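Local structure of multiheme cytochrome cf (Carboxydothermus ferrireducens DSM 11255, 6QVM) at residues L132-M137 and S165-A170. The protein probably passes electrons through its chain of c-type hemes to insoluble extracellular Fe(III), while held in the S-layer of the cell. Numbering follows the deposited sequence.
Sequences LAYFLM and SANQKA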
ATOM      1  N   LEU A 132      11.256   4.199 -44.945  1.00 53.91           N
ATOM      2  CA  LEU A 132       9.941   4.358 -44.336  1.00 52.61           C
ATOM      3  C   LEU A 132       9.013   3.229 -44.759  1.00 51.26           C
ATOM      4  O   LEU A 132       8.250   2.704 -43.941  1.00 55.73           O
ATOM      5  CB  LEU A 132       9.335   5.710 -44.705  1.00 53.20           C
ATOM      6  CG  LEU A 132       7.878   5.912 -44.266  1.00 48.28           C
ATOM      7  CD1 LEU A 132       7.769   5.926 -42.744  1.00 38.20           C
ATOM      8  CD2 LEU A 132       7.286   7.180 -44.867  1.00 55.58           C
ATOM      9  N   ALA A 133       9.060   2.846 -46.039  1.00 50.02           N
ATOM     10  CA  ALA A 133       8.252   1.726 -46.508  1.00 59.32           C
ATOM     11  C   ALA A 133       8.680   0.419 -45.852  1.00 62.58           C
ATOM     12  O   ALA A 133       7.845  -0.465 -45.628  1.00 65.50           O
ATOM     13  CB  ALA A 133       8.340   1.616 -48.030  1.00 59.31           C
ATOM     14  N   TYR A 134       9.968   0.281 -45.538  1.00 66.54           N
ATOM     15  CA  TYR A 134      10.454  -0.909 -44.845  1.00 67.41           C
ATOM     16  C   TYR A 134       9.978  -0.929 -43.398  1.00 60.69           C
ATOM     17  O   TYR A 134       9.352  -1.899 -42.950  1.00 64.89           O
ATOM     18  CB  TYR A 134      11.979  -0.957 -44.922  1.00 73.34           C
ATOM     19  CG  TYR A 134      12.624  -2.091 -44.156  1.00 81.27           C
ATOM     20  CD1 TYR A 134      12.398  -3.417 -44.512  1.00 79.03           C
ATOM     21  CD2 TYR A 134      13.488  -1.833 -43.095  1.00 81.78           C
ATOM     22  CE1 TYR A 134      13.001  -4.455 -43.820  1.00 73.63           C
ATOM     23  CE2 TYR A 134      14.096  -2.860 -42.398  1.00 80.51           C
ATOM     24  CZ  TYR A 134      13.850  -4.168 -42.764  1.00 70.38           C
ATOM     25  OH  TYR A 134      14.455  -5.191 -42.068  1.00 75.03           O
ATOM     26  N   PHE A 135      10.263   0.146 -42.650  1.00 48.81           N
ATOM     27  CA  PHE A 135       9.795   0.250 -41.271  1.00 50.44           C
ATOM     28  C   PHE A 135       8.288   0.049 -41.189  1.00 49.86           C
ATOM     29  O   PHE A 135       7.782  -0.546 -40.231  1.00 60.06           O
ATOM     30  CB  PHE A 135      10.167   1.610 -40.675  1.00 39.18           C
ATOM     31  CG  PHE A 135      11.634   1.824 -40.510  1.00 43.78           C
ATOM     32  CD1 PHE A 135      12.492   0.753 -40.328  1.00 46.60           C
ATOM     33  CD2 PHE A 135      12.157   3.102 -40.522  1.00 50.05           C
ATOM     34  CE1 PHE A 135      13.855   0.960 -40.170  1.00 56.32           C
ATOM     35  CE2 PHE A 135      13.522   3.316 -40.359  1.00 58.45           C
ATOM     36  CZ  PHE A 135      14.370   2.242 -40.185  1.00 62.34           C
ATOM     37  N   LEU A 136       7.553   0.543 -42.188  1.00 48.54           N
ATOM     38  CA  LEU A 136       6.106   0.366 -42.197  1.00 52.35           C
ATOM     39  C   LEU A 136       5.719  -1.097 -42.371  1.00 57.21           C
ATOM     40  O   LEU A 136       4.696  -1.539 -41.835  1.00 66.66           O
ATOM     41  CB  LEU A 136       5.483   1.211 -43.305  1.00 48.01           C
ATOM     42  CG  LEU A 136       3.961   1.323 -43.260  1.00 59.39           C
ATOM     43  CD1 LEU A 136       3.507   1.930 -41.944  1.00 57.92           C
ATOM     44  CD2 LEU A 136       3.471   2.147 -44.425  1.00 57.80           C
ATOM     45  N   MET A 137       6.524  -1.860 -43.108  1.00 68.06           N
ATOM     46  CA  MET A 137       6.240  -3.280 -43.274  1.00 73.73           C
ATOM     47  C   MET A 137       6.465  -4.037 -41.971  1.00 73.29           C
ATOM     48  O   MET A 137       5.654  -4.888 -41.589  1.00 62.83           O
ATOM     49  CB  MET A 137       7.107  -3.854 -44.392  1.00 78.38           C
ATOM     50  CG  MET A 137       7.014  -5.354 -44.527  1.00 85.56           C
ATOM     51  SD  MET A 137       8.417  -6.022 -45.436  1.00 81.45           S
ATOM     52  CE  MET A 137       9.754  -5.619 -44.317  1.00 57.24           C
ATOM     53  N   SER A 165      17.723  -3.743 -52.327  1.00 80.07           N
ATOM     54  CA  SER A 165      16.919  -4.957 -52.473  1.00 86.87           C
ATOM     55  C   SER A 165      15.926  -5.118 -51.326  1.00 79.06           C
ATOM     56  O   SER A 165      14.777  -5.528 -51.538  1.00 86.97           O
ATOM     57  CB  SER A 165      17.831  -6.178 -52.572  1.00 90.12           C
ATOM     58  OG  SER A 165      18.678  -6.076 -53.706  1.00102.38           O
ATOM     59  N   ALA A 166      16.342  -4.770 -50.108  1.00 82.74           N
ATOM     60  CA  ALA A 166      15.484  -4.964 -48.946  1.00 82.89           C
ATOM     61  C   ALA A 166      14.167  -4.204 -49.081  1.00 84.03           C
ATOM     62  O   ALA A 166      13.103  -4.726 -48.734  1.00 74.27           O
ATOM     63  CB  ALA A 166      16.228  -4.541 -47.680  1.00 77.45           C
ATOM     64  N   ASN A 167      14.214  -2.985 -49.615  1.00 87.90           N
ATOM     65  CA  ASN A 167      13.074  -2.079 -49.603  1.00 77.14           C
ATOM     66  C   ASN A 167      12.244  -2.123 -50.882  1.00 78.18           C
ATOM     67  O   ASN A 167      11.238  -1.414 -50.970  1.00 78.20           O
ATOM     68  CB  ASN A 167      13.558  -0.644 -49.364  1.00 60.82           C
ATOM     69  CG  ASN A 167      14.599  -0.550 -48.264  1.00 58.62           C
ATOM     70  OD1 ASN A 167      14.568  -1.312 -47.298  1.00 63.27           O
ATOM     71  ND2 ASN A 167      15.536   0.375 -48.412  1.00 57.73           N
ATOM     72  N   GLN A 168      12.621  -2.946 -51.864  1.00 84.90           N
ATOM     73  CA  GLN A 168      12.005  -2.857 -53.186  1.00 81.19           C
ATOM     74  C   GLN A 168      10.546  -3.295 -53.155  1.00 71.04           C
ATOM     75  O   GLN A 168       9.648  -2.546 -53.552  1.00 60.47           O
ATOM     76  CB  GLN A 168      12.795  -3.690 -54.195  1.00 94.16           C
ATOM     77  CG  GLN A 168      14.031  -2.992 -54.736  1.00100.25           C
ATOM     78  CD  GLN A 168      14.707  -3.778 -55.840  1.00 83.01           C
ATOM     79  OE1 GLN A 168      14.484  -4.978 -55.983  1.00 83.82           O
ATOM     80  NE2 GLN A 168      15.525  -3.101 -56.635  1.00 82.23           N
ATOM     81  N   LYS A 169      10.292  -4.522 -52.702  1.00 73.20           N
ATOM     82  CA  LYS A 169       8.921  -5.023 -52.681  1.00 73.61           C
ATOM     83  C   LYS A 169       8.067  -4.247 -51.687  1.00 79.61           C
ATOM     84  O   LYS A 169       6.869  -4.036 -51.912  1.00 73.67           O
ATOM     85  CB  LYS A 169       8.913  -6.512 -52.356  1.00 81.77           C
ATOM     86  CG  LYS A 169      10.235  -7.212 -52.636  1.00 83.22           C
ATOM     87  CD  LYS A 169      10.048  -8.714 -52.719  1.00 85.64           C
ATOM     88  CE  LYS A 169       9.402  -9.103 -54.031  1.00 85.25           C
ATOM     89  NZ  LYS A 169       8.904 -10.501 -54.008  1.00 73.42           N
ATOM     90  N   ALA A 170       8.668  -3.815 -50.576  1.00 69.68           N
ATOM     91  CA  ALA A 170       7.921  -3.074 -49.563  1.00 68.22           C
ATOM     92  C   ALA A 170       7.455  -1.729 -50.101  1.00 74.53           C
ATOM     93  O   ALA A 170       6.324  -1.299 -49.842  1.00 63.71           O
ATOM     94  CB  ALA A 170       8.776  -2.876 -48.315  1.00 62.79           C
TER
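Ala-170 presses its methyl against the backbone of Ala-133, with CB 3.7 Å from Ala-133 O. In return, Ala-133 CB lies 4.0 Å from Ala-170 O. Two small residues thus let the axes of segments 132-137 and 165-170 approach to 8.5 Å, at 71°. Met-137 borders this buried spot: its SD is 4.3 Å from Ala-170 CB. No hydrogen bond joins the two segments, so van der Waals packing carries the contact.

The close part extends to Tyr-134 and the buried Asn-167, whose OD1 sits 3.5 Å from Tyr-134 CB. Tyr-134 CG is anti to its backbone N (chi1 176°), and the side chain crosses that of Asn-167 at about a right angle. The amide and ring planes are 43° apart. The other arm of the amide, ND2, hydrogen-bonds Gln-130 OE1, which helps fix how the amide is turned. Packing is looser on the solvent side, at the exposed Ala-166. Its O only grazes the ring, at 4.5 Å from Tyr-134 CD1.

The pair belongs to a heme-free helical region, consistent with the S-layer binding module. Leu-132 and Leu-136 pack on helices 102-113 and 199-212. Met-137 and Lys-169 both touch Val-146 of the short helix 143-146.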